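Local structure of VWFA domain-containing protein (Bacteroides thetaiotaomicron, 3IBS) at residues A[23-28]-A[32-37]; A[38-43]-A[199-204]. The protein is of unknown function but carries a von Willebrand factor type A domain that binds a magnesium ion and belongs to a membrane-associated protein of the BatB type. All coordinates share one frame; numbering follows the deposited sequence.

Interaction 1: A[23-28]-A[32-37]. With MG (magnesium ion), chain I.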
loop_
_atom_site.group_PDB
_atom_site.type_symbol
_atom_site.label_atom_id
_atom_site.label_comp_id
_atom_site.label_asym_id
_atom_site.label_seq_id
_atom_site.Cartn_x
_atom_site.Cartn_y
_atom_site.Cartn_z
ATOM N N SER A 23 -6.590 9.354 6.969
ATOM C CA SER A 23 -6.394 7.941 7.294
ATOM C C SER A 23 -7.631 7.070 6.946
ATOM O O SER A 23 -7.512 5.856 6.759
ATOM C CB SER A 23 -6.035 7.790 8.778
ATOM O OG SER A 23 -7.069 8.367 9.568
HETATM N N MSE A 24 -8.806 7.689 6.869
HETATM C CA MSE A 24 -10.038 6.975 6.526
HETATM C C MSE A 24 -10.116 6.590 5.033
HETATM O O MSE A 24 -11.010 5.838 4.614
HETATM C CB MSE A 24 -11.280 7.768 6.979
HETATM C CG MSE A 24 -11.287 8.042 8.506
HETATM SE SE MSE A 24 -11.645 6.380 9.525
HETATM C CE MSE A 24 -13.543 6.219 8.987
ATOM N N LEU A 25 -9.155 7.055 4.247
ATOM C CA LEU A 25 -9.039 6.612 2.854
ATOM C C LEU A 25 -8.231 5.327 2.721
ATOM O O LEU A 25 -8.156 4.761 1.632
ATOM C CB LEU A 25 -8.461 7.716 1.956
ATOM C CG LEU A 25 -9.325 8.984 1.804
ATOM C CD1 LEU A 25 -8.789 9.912 0.691
ATOM C CD2 LEU A 25 -10.783 8.615 1.532
ATOM N N ALA A 26 -7.628 4.853 3.814
ATOM C CA ALA A 26 -6.972 3.536 3.769
ATOM C C ALA A 26 -7.991 2.481 3.309
ATOM O O ALA A 26 -9.195 2.605 3.591
ATOM C CB ALA A 26 -6.399 3.160 5.099
ATOM N N GLN A 27 -7.495 1.463 2.609
ATOM C CA GLN A 27 -8.350 0.454 1.972
ATOM C C GLN A 27 -8.161 -0.954 2.562
ATOM O O GLN A 27 -8.233 -1.964 1.838
ATOM C CB GLN A 27 -8.169 0.477 0.432
ATOM C CG GLN A 27 -8.628 1.815 -0.194
ATOM C CD GLN A 27 -8.592 1.838 -1.738
ATOM O OE1 GLN A 27 -8.331 0.831 -2.376
ATOM N NE2 GLN A 27 -8.853 3.004 -2.326
ATOM N N ASP A 28 -7.920 -1.006 3.874
ATOM C CA ASP A 28 -7.836 -2.268 4.636
ATOM C C ASP A 28 -9.202 -2.808 5.067
ATOM O O ASP A 28 -9.309 -3.902 5.626
ATOM C CB ASP A 28 -6.884 -2.144 5.850
ATOM C CG ASP A 28 -7.224 -0.985 6.778
ATOM O OD1 ASP A 28 -8.054 -0.106 6.443
ATOM O OD2 ASP A 28 -6.614 -0.945 7.865
ATOM N N SER A 32 -13.120 1.290 1.322
ATOM C CA SER A 32 -12.155 2.043 2.131
ATOM C C SER A 32 -12.789 2.152 3.513
ATOM O O SER A 32 -13.955 1.792 3.666
ATOM C CB SER A 32 -11.929 3.458 1.570
ATOM O OG SER A 32 -13.117 4.261 1.653
ATOM N N ARG A 33 -12.040 2.640 4.504
ATOM C CA ARG A 33 -12.574 2.825 5.839
ATOM C C ARG A 33 -13.772 3.767 5.772
ATOM O O ARG A 33 -14.805 3.505 6.374
ATOM C CB ARG A 33 -11.515 3.379 6.790
ATOM C CG ARG A 33 -10.356 2.411 7.062
ATOM C CD ARG A 33 -9.373 3.006 8.024
ATOM N NE ARG A 33 -8.192 2.147 8.161
ATOM C CZ ARG A 33 -7.090 2.493 8.810
ATOM N NH1 ARG A 33 -7.015 3.686 9.410
ATOM N NH2 ARG A 33 -6.059 1.642 8.860
ATOM N N LEU A 34 -13.624 4.868 5.042
ATOM C CA LEU A 34 -14.686 5.859 4.964
ATOM C C LEU A 34 -15.909 5.342 4.200
ATOM O O LEU A 34 -17.050 5.555 4.626
ATOM C CB LEU A 34 -14.176 7.147 4.298
ATOM C CG LEU A 34 -15.182 8.281 4.159
ATOM C CD1 LEU A 34 -15.922 8.601 5.484
ATOM C CD2 LEU A 34 -14.498 9.532 3.603
ATOM N N GLU A 35 -15.672 4.693 3.066
ATOM C CA GLU A 35 -16.789 4.261 2.213
ATOM C C GLU A 35 -17.575 3.108 2.867
ATOM O O GLU A 35 -18.804 3.047 2.768
ATOM C CB GLU A 35 -16.313 3.955 0.789
ATOM C CG GLU A 35 -17.391 4.015 -0.269
ATOM C CD GLU A 35 -18.065 5.400 -0.383
ATOM O OE1 GLU A 35 -19.226 5.420 -0.819
ATOM O OE2 GLU A 35 -17.457 6.453 -0.032
ATOM N N LYS A 36 -16.859 2.221 3.550
ATOM C CA LYS A 36 -17.462 1.198 4.406
ATOM C C LYS A 36 -18.285 1.842 5.529
ATOM O O LYS A 36 -19.411 1.416 5.804
ATOM C CB LYS A 36 -16.382 0.291 5.002
ATOM C CG LYS A 36 -16.890 -0.731 6.076
ATOM C CD LYS A 36 -17.796 -1.784 5.452
ATOM C CE LYS A 36 -18.289 -2.812 6.478
ATOM N NZ LYS A 36 -18.884 -4.014 5.767
ATOM N N ALA A 37 -17.751 2.876 6.169
ATOM C CA ALA A 37 -18.535 3.583 7.185
ATOM C C ALA A 37 -19.839 4.144 6.607
ATOM O O ALA A 37 -20.879 4.071 7.232
ATOM C CB ALA A 37 -17.714 4.710 7.800
HETATM MG MG MG I . -6.910 10.025 10.810
HETATM O O HOH W 1 -5.705 10.849 9.337
HETATM O O HOH W 2 -8.135 9.203 12.189
HETATM O O HOH W 3 -5.259 9.155 11.725
HETATM O O HOH W 4 -6.635 11.791 11.915
#
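The guanidinium group of R33 is met over one face by the methyl CB of A26, which sits 3.6 Å above the plane and toward its rim, and at the edge by the carboxylate of D28. The grip on D28 is side-on: R33 NE donates to D28 OD1, on its syn lone pair, while R33 NH2 donates to D28 OD2 at 2.8 Å. Both oxygens lie near the guanidinium plane, yet the two planes are turned 33° apart, and NH2 stands out of the carboxylate plane although still on the syn side. R33 reaches this position with CG anti to its carbonyl carbon (chi1 -66°), beyond which the side chain runs straight to NE, passing M24 at about a right angle. D28 OD2 also accepts from the backbone N of M149, and R33 NH1 forms a salt bridge with D120 and a hydrogen bond with T174.

The contact borders the metal-ion-dependent adhesion site (MIDAS) of a von Willebrand factor A domain, recognisable by its DxSxS sequence. S23 OG lies 2.1 Å from the magnesium, S21 OG and four waters complete six-fold coordination, and D120 is hydrogen-bonded to S23 OG. Replacing R33 by an alanine would probably deprive D28 and D120 of this shared positive partner and let the D28 carboxylate turn more freely, while the backbone bonds nearby could persist.

Those bonds join the loop to the first turn of helix 33-46. R33 N meets A26 O at 3.0 Å, nearly in line with its C=O bond, and L34 N meets M24 O at 2.8 Å. S32 caps the helix through OG, which accepts from E35 N. Beside these bonds, CB of M24, a selenomethionine, packs 4.0 Å from L34 CB.

Interaction 2: A[38-43]-A[199-204]; sequences KRLISR and NSAQKA
Two helices flanking the central sheet of the von Willebrand factor A domain meet where helix 33-46 runs beside the start of the C-terminal helix 200-214. L40 and Q202, whose CA atoms lie 5.6 Å apart, form the centre of the contact. The CG of L40 rests 3.7 Å from Q202 CB, the branch point of one side chain set against the base of the other, and the two side chains cross at a slant. From that branch point CD1 of L40 reaches back toward the start of helix 200-214, 3.9 Å from A201 CB and close to the backbone N of Q202.

The domain is a Rossmann-like alpha/beta fold, and these helices lie side by side over its sheet. Both L40 and A201 also touch V195 of the edge strand 191-195, so the apolar seam between the helices runs down into the sheet. The short segments have their axes 9.6 Å apart at closest approach and inclined by 34°, with both helices running in broadly the same direction.

On the more exposed side, Q202 and R43 meet through their aliphatic parts. With Q202 CG anti to the backbone N (chi1 179°), that carbon comes to 3.8 Å from R43 CB, and the bend at chi2 then lays the amide carbon CD beside the same atom. The amide itself turns onward along its own helix, where NE2 hydrogen-bonds to S206 OG. R43 lends only the base of its side chain to the contact; its charged end turns back over its own helix. There R43 NH1 donates to R39 O at 3.1 Å, well above the carbonyl plane, while the helical bond from R43 N reaches that oxygen from the opposite face.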
loop_
_atom_site.group_PDB
_atom_site.type_symbol
_atom_site.label_atom_id
_atom_site.label_comp_id
_atom_site.label_asym_id
_atom_site.label_seq_id
_atom_site.Cartn_x
_atom_site.Cartn_y
_atom_site.Cartn_z
ATOM N N LYS A 38 -19.779 4.727 5.423
ATOM C CA LYS A 38 -20.980 5.289 4.809
ATOM C C LYS A 38 -22.025 4.215 4.506
ATOM O O LYS A 38 -23.213 4.379 4.781
ATOM C CB LYS A 38 -20.607 6.107 3.550
ATOM C CG LYS A 38 -19.895 7.397 3.910
ATOM C CD LYS A 38 -19.087 8.002 2.774
ATOM C CE LYS A 38 -19.935 8.517 1.639
ATOM N NZ LYS A 38 -19.096 9.453 0.843
ATOM N N ARG A 39 -21.567 3.087 3.986
ATOM C CA ARG A 39 -22.457 1.991 3.674
ATOM C C ARG A 39 -23.107 1.429 4.930
ATOM O O ARG A 39 -24.297 1.094 4.902
ATOM C CB ARG A 39 -21.705 0.905 2.893
ATOM C CG ARG A 39 -21.308 1.419 1.510
ATOM C CD ARG A 39 -20.578 0.349 0.731
ATOM N NE ARG A 39 -20.201 0.874 -0.568
ATOM C CZ ARG A 39 -19.588 0.173 -1.511
ATOM N NH1 ARG A 39 -19.255 -1.100 -1.299
ATOM N NH2 ARG A 39 -19.299 0.764 -2.653
ATOM N N LEU A 40 -22.343 1.363 6.028
ATOM C CA LEU A 40 -22.874 0.933 7.321
ATOM C C LEU A 40 -23.928 1.925 7.840
ATOM O O LEU A 40 -24.964 1.513 8.362
ATOM C CB LEU A 40 -21.753 0.801 8.368
ATOM C CG LEU A 40 -22.121 0.326 9.794
ATOM C CD1 LEU A 40 -20.898 -0.344 10.452
ATOM C CD2 LEU A 40 -22.640 1.448 10.701
ATOM N N ILE A 41 -23.635 3.225 7.720
ATOM C CA ILE A 41 -24.569 4.256 8.189
ATOM C C ILE A 41 -25.897 4.213 7.416
ATOM O O ILE A 41 -26.975 4.351 7.987
ATOM C CB ILE A 41 -23.953 5.659 8.090
ATOM C CG1 ILE A 41 -22.781 5.798 9.090
ATOM C CG2 ILE A 41 -25.033 6.748 8.355
ATOM C CD1 ILE A 41 -21.818 6.941 8.720
ATOM N N SER A 42 -25.790 4.044 6.106
ATOM C CA SER A 42 -26.959 3.924 5.254
ATOM C C SER A 42 -27.840 2.773 5.737
ATOM O O SER A 42 -29.050 2.928 5.834
ATOM C CB SER A 42 -26.550 3.756 3.784
ATOM O OG SER A 42 -27.705 3.670 2.971
ATOM N N ARG A 43 -27.235 1.649 6.100
ATOM C CA ARG A 43 -28.016 0.499 6.573
ATOM C C ARG A 43 -28.554 0.711 8.000
ATOM O O ARG A 43 -29.652 0.268 8.329
ATOM C CB ARG A 43 -27.193 -0.809 6.454
ATOM C CG ARG A 43 -26.948 -1.235 4.996
ATOM C CD ARG A 43 -25.751 -2.204 4.818
ATOM N NE ARG A 43 -25.720 -2.746 3.455
ATOM C CZ ARG A 43 -25.308 -2.080 2.374
ATOM N NH1 ARG A 43 -24.869 -0.821 2.476
ATOM N NH2 ARG A 43 -25.321 -2.674 1.180
ATOM N N ASN A 199 -21.247 -7.704 7.757
ATOM C CA ASN A 199 -22.283 -6.795 8.242
ATOM C C ASN A 199 -22.379 -6.810 9.776
ATOM O O ASN A 199 -23.321 -6.244 10.357
ATOM C CB ASN A 199 -23.639 -7.177 7.618
ATOM C CG ASN A 199 -24.011 -8.643 7.864
ATOM O OD1 ASN A 199 -23.309 -9.367 8.576
ATOM N ND2 ASN A 199 -25.118 -9.087 7.262
ATOM N N SER A 200 -21.404 -7.456 10.420
ATOM C CA SER A 200 -21.437 -7.679 11.869
ATOM C C SER A 200 -21.523 -6.398 12.703
ATOM O O SER A 200 -22.309 -6.319 13.651
ATOM C CB SER A 200 -20.243 -8.534 12.329
ATOM O OG SER A 200 -19.023 -7.816 12.207
ATOM N N ALA A 201 -20.720 -5.395 12.360
ATOM C CA ALA A 201 -20.727 -4.148 13.116
ATOM C C ALA A 201 -22.080 -3.425 13.001
ATOM O O ALA A 201 -22.621 -2.932 14.000
ATOM C CB ALA A 201 -19.583 -3.248 12.654
ATOM N N GLN A 202 -22.621 -3.368 11.785
ATOM C CA GLN A 202 -23.886 -2.679 11.543
ATOM C C GLN A 202 -25.006 -3.317 12.359
ATOM O O GLN A 202 -25.836 -2.618 12.945
ATOM C CB GLN A 202 -24.253 -2.675 10.053
ATOM C CG GLN A 202 -25.596 -1.965 9.745
ATOM C CD GLN A 202 -26.757 -2.940 9.658
ATOM O OE1 GLN A 202 -26.655 -3.956 8.983
ATOM N NE2 GLN A 202 -27.867 -2.632 10.332
ATOM N N LYS A 203 -25.024 -4.643 12.389
ATOM C CA LYS A 203 -26.083 -5.340 13.086
ATOM C C LYS A 203 -25.934 -5.213 14.599
ATOM O O LYS A 203 -26.927 -5.075 15.299
ATOM C CB LYS A 203 -26.140 -6.797 12.661
ATOM C CG LYS A 203 -26.789 -7.012 11.300
ATOM C CD LYS A 203 -26.869 -8.481 11.004
ATOM C CE LYS A 203 -25.474 -9.087 11.031
ATOM N NZ LYS A 203 -25.506 -10.485 11.510
ATOM N N ALA A 204 -24.697 -5.248 15.094
ATOM C CA ALA A 204 -24.454 -5.023 16.508
ATOM C C ALA A 204 -24.952 -3.639 16.945
ATOM O O ALA A 204 -25.643 -3.522 17.953
ATOM C CB ALA A 204 -22.982 -5.222 16.863
#

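Overall arrangement
Interactions 1 and 2 occupy successive parts of helix 33-46 and illustrate how one helix can serve a metal site at its N-terminal end and helix packing further along. Their centres are about 14 Å apart. Segments 32-37 and 38-43 adjoin in sequence, and the two contacts have no other touch. Interaction 1 includes S23 of the magnesium site, whose side chain lies about 3 Å from those of S21 and D120. Interaction 2 is away from that site and brings together helices separated by most of the chain. K36, within the first helical segment, bonds through NZ to S198 O, just ahead of segment 199-204.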